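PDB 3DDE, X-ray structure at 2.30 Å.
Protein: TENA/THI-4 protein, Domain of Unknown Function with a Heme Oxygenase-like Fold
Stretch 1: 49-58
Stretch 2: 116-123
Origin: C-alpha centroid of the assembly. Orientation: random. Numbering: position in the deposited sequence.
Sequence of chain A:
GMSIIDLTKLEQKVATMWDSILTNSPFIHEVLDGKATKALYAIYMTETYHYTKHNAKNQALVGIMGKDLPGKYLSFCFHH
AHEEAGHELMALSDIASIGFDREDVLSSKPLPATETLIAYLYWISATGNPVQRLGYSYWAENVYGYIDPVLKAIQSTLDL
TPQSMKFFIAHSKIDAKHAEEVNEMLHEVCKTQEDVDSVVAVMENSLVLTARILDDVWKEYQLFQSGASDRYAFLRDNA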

ATOM      1  N   TYR A  49     -13.995   5.689 -19.365  1.00 51.94           N
ATOM      2  CA  TYR A  49     -13.873   6.693 -18.315  1.00 51.78           C
ATOM      3  C   TYR A  49     -13.433   6.055 -17.013  1.00 51.91           C
ATOM      4  O   TYR A  49     -12.534   6.579 -16.349  1.00 50.38           O
ATOM      5  CB  TYR A  49     -15.197   7.448 -18.108  1.00 52.41           C
ATOM      6  CG  TYR A  49     -15.291   8.106 -16.750  1.00 52.67           C
ATOM      7  CD1 TYR A  49     -14.779   9.384 -16.521  1.00 52.22           C
ATOM      8  CD2 TYR A  49     -15.891   7.435 -15.688  1.00 52.60           C
ATOM      9  CE1 TYR A  49     -14.863   9.961 -15.257  1.00 52.58           C
ATOM     10  CE2 TYR A  49     -15.978   7.997 -14.429  1.00 52.35           C
ATOM     11  CZ  TYR A  49     -15.465   9.247 -14.212  1.00 52.93           C
ATOM     12  OH  TYR A  49     -15.570   9.761 -12.934  1.00 53.42           O
ATOM     13  N   HIS A  50     -14.072   4.931 -16.662  1.00 51.81           N
ATOM     14  CA  HIS A  50     -13.767   4.206 -15.428  1.00 51.20           C
ATOM     15  C   HIS A  50     -12.329   3.739 -15.300  1.00 51.69           C
ATOM     16  O   HIS A  50     -11.723   3.953 -14.274  1.00 52.56           O
ATOM     17  CB  HIS A  50     -14.712   3.020 -15.229  1.00 50.28           C
ATOM     18  CG  HIS A  50     -16.096   3.422 -14.842  1.00 49.99           C
ATOM     19  ND1 HIS A  50     -16.348   4.299 -13.811  1.00 49.38           N
ATOM     20  CD2 HIS A  50     -17.304   3.020 -15.299  1.00 50.35           C
ATOM     21  CE1 HIS A  50     -17.652   4.438 -13.665  1.00 49.95           C
ATOM     22  NE2 HIS A  50     -18.257   3.681 -14.562  1.00 50.19           N
ATOM     23  N   TYR A  51     -11.778   3.088 -16.313  1.00 51.89           N
ATOM     24  CA  TYR A  51     -10.401   2.624 -16.204  1.00 51.54           C
ATOM     25  C   TYR A  51      -9.364   3.733 -16.459  1.00 51.40           C
ATOM     26  O   TYR A  51      -8.305   3.752 -15.844  1.00 50.84           O
ATOM     27  CB  TYR A  51     -10.161   1.392 -17.072  1.00 52.24           C
ATOM     28  CG  TYR A  51      -9.911   1.593 -18.563  1.00 52.23           C
ATOM     29  CD1 TYR A  51      -8.656   1.984 -19.028  1.00 52.19           C
ATOM     30  CD2 TYR A  51     -10.880   1.263 -19.497  1.00 52.51           C
ATOM     31  CE1 TYR A  51      -8.393   2.123 -20.358  1.00 52.43           C
ATOM     32  CE2 TYR A  51     -10.632   1.388 -20.863  1.00 53.06           C
ATOM     33  CZ  TYR A  51      -9.381   1.824 -21.290  1.00 53.45           C
ATOM     34  OH  TYR A  51      -9.117   1.977 -22.641  1.00 53.00           O
ATOM     35  N   THR A  52      -9.685   4.679 -17.338  1.00 51.36           N
ATOM     36  CA  THR A  52      -8.772   5.776 -17.654  1.00 51.41           C
ATOM     37  C   THR A  52      -8.503   6.626 -16.414  1.00 51.47           C
ATOM     38  O   THR A  52      -7.424   7.179 -16.255  1.00 52.26           O
ATOM     39  CB  THR A  52      -9.325   6.631 -18.848  1.00 50.85           C
ATOM     40  OG1 THR A  52      -9.272   5.820 -20.023  1.00 52.02           O
ATOM     41  CG2 THR A  52      -8.499   7.869 -19.092  1.00 49.61           C
ATOM     42  N   LYS A  53      -9.517   6.717 -15.565  1.00 51.86           N
ATOM     43  CA  LYS A  53      -9.505   7.449 -14.304  1.00 53.27           C
ATOM     44  C   LYS A  53      -8.357   7.015 -13.372  1.00 52.26           C
ATOM     45  O   LYS A  53      -7.872   7.801 -12.545  1.00 51.89           O
ATOM     46  CB  LYS A  53     -10.861   7.148 -13.660  1.00 54.59           C
ATOM     47  CG  LYS A  53     -11.206   7.773 -12.341  1.00 56.30           C
ATOM     48  CD  LYS A  53     -12.712   7.522 -12.004  1.00 56.50           C
ATOM     49  CE  LYS A  53     -13.127   6.022 -11.997  1.00 57.03           C
ATOM     50  NZ  LYS A  53     -14.643   5.827 -11.907  1.00 56.73           N
ATOM     51  N   HIS A  54      -7.913   5.767 -13.525  1.00 51.15           N
ATOM     52  CA  HIS A  54      -6.873   5.204 -12.675  1.00 50.84           C
ATOM     53  C   HIS A  54      -5.468   5.139 -13.283  1.00 51.40           C
ATOM     54  O   HIS A  54      -4.519   4.795 -12.583  1.00 52.00           O
ATOM     55  CB  HIS A  54      -7.296   3.792 -12.225  1.00 50.14           C
ATOM     56  CG  HIS A  54      -8.506   3.777 -11.343  1.00 49.67           C
ATOM     57  ND1 HIS A  54      -8.447   4.067  -9.996  1.00 49.29           N
ATOM     58  CD2 HIS A  54      -9.808   3.525 -11.617  1.00 49.05           C
ATOM     59  CE1 HIS A  54      -9.657   3.988  -9.476  1.00 48.64           C
ATOM     60  NE2 HIS A  54     -10.504   3.667 -10.438  1.00 49.05           N
ATOM     61  N   ASN A  55      -5.319   5.490 -14.556  1.00 51.57           N
ATOM     62  CA  ASN A  55      -4.031   5.313 -15.228  1.00 52.28           C
ATOM     63  C   ASN A  55      -2.868   6.177 -14.750  1.00 51.74           C
ATOM     64  O   ASN A  55      -1.738   5.667 -14.628  1.00 51.03           O
ATOM     65  CB  ASN A  55      -4.210   5.316 -16.751  1.00 52.29           C
ATOM     66  CG  ASN A  55      -4.803   4.007 -17.256  1.00 52.67           C
ATOM     67  OD1 ASN A  55      -4.977   3.026 -16.489  1.00 54.54           O
ATOM     68  ND2 ASN A  55      -5.094   3.965 -18.525  1.00 52.41           N
ATOM     69  N   ALA A  56      -3.142   7.451 -14.464  1.00 51.04           N
ATOM     70  CA  ALA A  56      -2.137   8.343 -13.920  1.00 50.73           C
ATOM     71  C   ALA A  56      -1.656   7.792 -12.580  1.00 50.89           C
ATOM     72  O   ALA A  56      -0.473   7.795 -12.289  1.00 50.46           O
ATOM     73  CB  ALA A  56      -2.698   9.773 -13.747  1.00 50.48           C
ATOM     74  N   LYS A  57      -2.603   7.315 -11.782  1.00 51.47           N
ATOM     75  CA  LYS A  57      -2.336   6.787 -10.449  1.00 51.27           C
ATOM     76  C   LYS A  57      -1.503   5.516 -10.469  1.00 50.64           C
ATOM     77  O   LYS A  57      -0.503   5.451  -9.768  1.00 49.70           O
ATOM     78  CB  LYS A  57      -3.638   6.531  -9.726  1.00 51.90           C
ATOM     79  CG  LYS A  57      -4.421   7.783  -9.458  1.00 52.47           C
ATOM     80  CD  LYS A  57      -5.662   7.459  -8.661  1.00 53.90           C
ATOM     81  CE  LYS A  57      -6.395   8.714  -8.335  1.00 55.41           C
ATOM     82  NZ  LYS A  57      -7.386   8.485  -7.264  1.00 57.34           N
ATOM     83  N   ASN A  58      -1.885   4.524 -11.274  1.00 49.76           N
ATOM     84  CA  ASN A  58      -1.093   3.313 -11.326  1.00 50.36           C
ATOM     85  C   ASN A  58       0.287   3.510 -12.006  1.00 50.07           C
ATOM     86  O   ASN A  58       1.246   2.803 -11.673  1.00 49.08           O
ATOM     87  CB  ASN A  58      -1.904   2.072 -11.802  1.00 51.71           C
ATOM     88  CG  ASN A  58      -2.471   2.189 -13.220  1.00 51.99           C
ATOM     89  OD1 ASN A  58      -1.786   2.565 -14.191  1.00 51.53           O
ATOM     90  ND2 ASN A  58      -3.715   1.784 -13.347  1.00 52.26           N
TER
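Stretch 2 (116-123) TLIAYLYW

The most distinctive feature of this contact is a single hydrogen bond in a seam otherwise made of packing contacts: ND1 of His54 and OH of Tyr122 lie 2.8 Å apart and form the one hydrogen bond between the two stretches. The hydroxyl approaches the imidazole at its edge, near the ring plane, where the nitrogen can take part in the bond; either group could be the donor. The two rings do not stack, for their planes are inclined at 73° and their centroids stand 5.5 Å apart.

Stretch 2 is helical throughout, from Thr116 to Trp123, and its backbone hydrogen bonds follow the regular i to i+4 pattern, as in Leu121 N to Leu117 O at 3.0 Å and Tyr122 N to Ile118 O at 3.2 Å. Stretch 1 is less uniform. It is helical at its start and again from Asn55 to Asn58, and ahead of the second segment the pattern tightens: His54 N bonds to Tyr51 O at 3.1 Å, and Asn55 N to Thr52 O at 3.2 Å, both spanning three residues. The return to four-residue spacing is marked by Asn58 N bonding to His54 O at 3.0 Å.

The two chains run in the same general direction, so that early residues of one meet early residues of the other. Tyr51 lies beside Ile118, with their CA atoms 5.8 Å apart, and Asn58 lies beside Tyr122, with a CA separation of 5.3 Å. Such short spacings leave little room between the backbones, and together the stretches bury 464 Å².

At the first of these close points, Ile118 packs directly against the backbone of stretch 1: its CG1 is 3.8 Å from CA of Tyr51, and its CD1 is 3.7 Å from the carbonyl O of His50. The CG2 methyl of the same residue covers one face of the His54 imidazole, 4.0 Å from the ring centroid. Leu117 makes a similar contact one residue earlier, placing CD2 over a face of the Tyr51 ring, 4.1 Å from its centroid and only 16° off the normal.

Farther along, the roles are reversed and stretch 2 supplies the aromatic ring. The CA-to-CB bond of Tyr122 points sideways, but the end of its side chain comes nearer to stretch 1, which brings the hydroxyl to His54 and places OH of Tyr122 3.5 Å from CB of Lys57. One face of the phenol ring receives CB of Asn58, 4.0 Å from the centroid. Leu121 fills the space next to this pair, with CB 3.5 Å from ND2 of Asn58 and CD1 3.6 Å from OD1 of Asn55. These are packing contacts between amide atoms and an aliphatic side chain; ND2 of Asn55 and OD1 of Asn58 find their hydrogen bonds elsewhere in the structure. The seam thus combines three methyl or methylene contacts over ring faces with one hydrogen bond at a ring edge.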

ATOM      1  N   THR A 116     -11.987  -5.526 -13.329  1.00 49.22           N
ATOM      2  CA  THR A 116     -10.933  -6.538 -13.459  1.00 49.26           C
ATOM      3  C   THR A 116      -9.667  -5.965 -14.114  1.00 49.87           C
ATOM      4  O   THR A 116      -8.562  -6.309 -13.706  1.00 51.17           O
ATOM      5  CB  THR A 116     -11.431  -7.803 -14.238  1.00 49.22           C
ATOM      6  OG1 THR A 116     -12.602  -8.323 -13.609  1.00 48.84           O
ATOM      7  CG2 THR A 116     -10.346  -8.918 -14.315  1.00 47.67           C
ATOM      8  N   LEU A 117      -9.814  -5.128 -15.143  1.00 49.90           N
ATOM      9  CA  LEU A 117      -8.663  -4.486 -15.777  1.00 49.72           C
ATOM     10  C   LEU A 117      -7.966  -3.545 -14.779  1.00 49.69           C
ATOM     11  O   LEU A 117      -6.736  -3.544 -14.685  1.00 48.82           O
ATOM     12  CB  LEU A 117      -9.079  -3.704 -17.043  1.00 49.62           C
ATOM     13  CG  LEU A 117      -7.972  -2.886 -17.737  1.00 49.33           C
ATOM     14  CD1 LEU A 117      -6.813  -3.739 -18.199  1.00 48.00           C
ATOM     15  CD2 LEU A 117      -8.536  -2.079 -18.896  1.00 49.45           C
ATOM     16  N   ILE A 118      -8.762  -2.722 -14.088  1.00 49.69           N
ATOM     17  CA  ILE A 118      -8.273  -1.762 -13.101  1.00 49.39           C
ATOM     18  C   ILE A 118      -7.415  -2.490 -12.061  1.00 50.28           C
ATOM     19  O   ILE A 118      -6.290  -2.084 -11.813  1.00 51.51           O
ATOM     20  CB  ILE A 118      -9.465  -0.975 -12.431  1.00 49.33           C
ATOM     21  CG1 ILE A 118     -10.158  -0.053 -13.450  1.00 48.80           C
ATOM     22  CG2 ILE A 118      -8.984  -0.120 -11.270  1.00 48.40           C
ATOM     23  CD1 ILE A 118     -11.576   0.425 -13.041  1.00 48.55           C
ATOM     24  N   ALA A 119      -7.936  -3.578 -11.484  1.00 49.83           N
ATOM     25  CA  ALA A 119      -7.209  -4.369 -10.494  1.00 50.04           C
ATOM     26  C   ALA A 119      -5.872  -4.871 -11.037  1.00 50.22           C
ATOM     27  O   ALA A 119      -4.853  -4.786 -10.358  1.00 50.02           O
ATOM     28  CB  ALA A 119      -8.049  -5.569 -10.030  1.00 49.16           C
ATOM     29  N   TYR A 120      -5.890  -5.408 -12.256  1.00 50.61           N
ATOM     30  CA  TYR A 120      -4.702  -5.964 -12.905  1.00 50.15           C
ATOM     31  C   TYR A 120      -3.598  -4.940 -13.068  1.00 50.17           C
ATOM     32  O   TYR A 120      -2.457  -5.193 -12.704  1.00 51.03           O
ATOM     33  CB  TYR A 120      -5.050  -6.604 -14.259  1.00 49.67           C
ATOM     34  CG  TYR A 120      -3.820  -7.157 -14.960  1.00 49.32           C
ATOM     35  CD1 TYR A 120      -3.181  -8.283 -14.467  1.00 49.08           C
ATOM     36  CD2 TYR A 120      -3.271  -6.522 -16.076  1.00 48.85           C
ATOM     37  CE1 TYR A 120      -2.043  -8.788 -15.070  1.00 48.76           C
ATOM     38  CE2 TYR A 120      -2.132  -7.011 -16.678  1.00 48.80           C
ATOM     39  CZ  TYR A 120      -1.526  -8.154 -16.165  1.00 49.20           C
ATOM     40  OH  TYR A 120      -0.409  -8.674 -16.751  1.00 49.25           O
ATOM     41  N   LEU A 121      -3.953  -3.781 -13.584  1.00 51.28           N
ATOM     42  CA  LEU A 121      -3.019  -2.677 -13.804  1.00 50.64           C
ATOM     43  C   LEU A 121      -2.372  -2.149 -12.516  1.00 51.01           C
ATOM     44  O   LEU A 121      -1.168  -1.870 -12.515  1.00 51.78           O
ATOM     45  CB  LEU A 121      -3.707  -1.537 -14.589  1.00 49.61           C
ATOM     46  CG  LEU A 121      -4.135  -1.810 -16.034  1.00 48.59           C
ATOM     47  CD1 LEU A 121      -4.792  -0.591 -16.634  1.00 48.24           C
ATOM     48  CD2 LEU A 121      -2.977  -2.243 -16.897  1.00 48.43           C
ATOM     49  N   TYR A 122      -3.137  -2.007 -11.429  1.00 50.95           N
ATOM     50  CA  TYR A 122      -2.532  -1.611 -10.126  1.00 51.13           C
ATOM     51  C   TYR A 122      -1.591  -2.702  -9.630  1.00 50.92           C
ATOM     52  O   TYR A 122      -0.502  -2.422  -9.145  1.00 51.33           O
ATOM     53  CB  TYR A 122      -3.566  -1.309  -9.028  1.00 50.70           C
ATOM     54  CG  TYR A 122      -4.157   0.072  -9.054  1.00 50.86           C
ATOM     55  CD1 TYR A 122      -3.477   1.144  -8.492  1.00 51.61           C
ATOM     56  CD2 TYR A 122      -5.405   0.312  -9.603  1.00 50.60           C
ATOM     57  CE1 TYR A 122      -4.011   2.418  -8.500  1.00 51.37           C
ATOM     58  CE2 TYR A 122      -5.959   1.562  -9.592  1.00 51.01           C
ATOM     59  CZ  TYR A 122      -5.262   2.625  -9.044  1.00 51.14           C
ATOM     60  OH  TYR A 122      -5.800   3.889  -9.038  1.00 50.51           O
ATOM     61  N   TRP A 123      -2.011  -3.948  -9.764  1.00 50.91           N
ATOM     62  CA  TRP A 123      -1.185  -5.083  -9.329  1.00 50.92           C
ATOM     63  C   TRP A 123       0.164  -5.131 -10.031  1.00 50.46           C
ATOM     64  O   TRP A 123       1.205  -5.282  -9.374  1.00 51.49           O
ATOM     65  CB  TRP A 123      -1.949  -6.388  -9.562  1.00 51.21           C
ATOM     66  CG  TRP A 123      -1.240  -7.643  -9.218  1.00 50.67           C
ATOM     67  CD1 TRP A 123      -0.803  -8.587 -10.078  1.00 51.08           C
ATOM     68  CD2 TRP A 123      -0.883  -8.096  -7.907  1.00 50.89           C
ATOM     69  NE1 TRP A 123      -0.221  -9.628  -9.385  1.00 50.69           N
ATOM     70  CE2 TRP A 123      -0.265  -9.345  -8.051  1.00 50.47           C
ATOM     71  CE3 TRP A 123      -1.065  -7.578  -6.619  1.00 51.53           C
ATOM     72  CZ2 TRP A 123       0.220 -10.065  -6.964  1.00 51.71           C
ATOM     73  CZ3 TRP A 123      -0.603  -8.309  -5.534  1.00 51.30           C
ATOM     74  CH2 TRP A 123       0.033  -9.534  -5.715  1.00 51.22           C
TER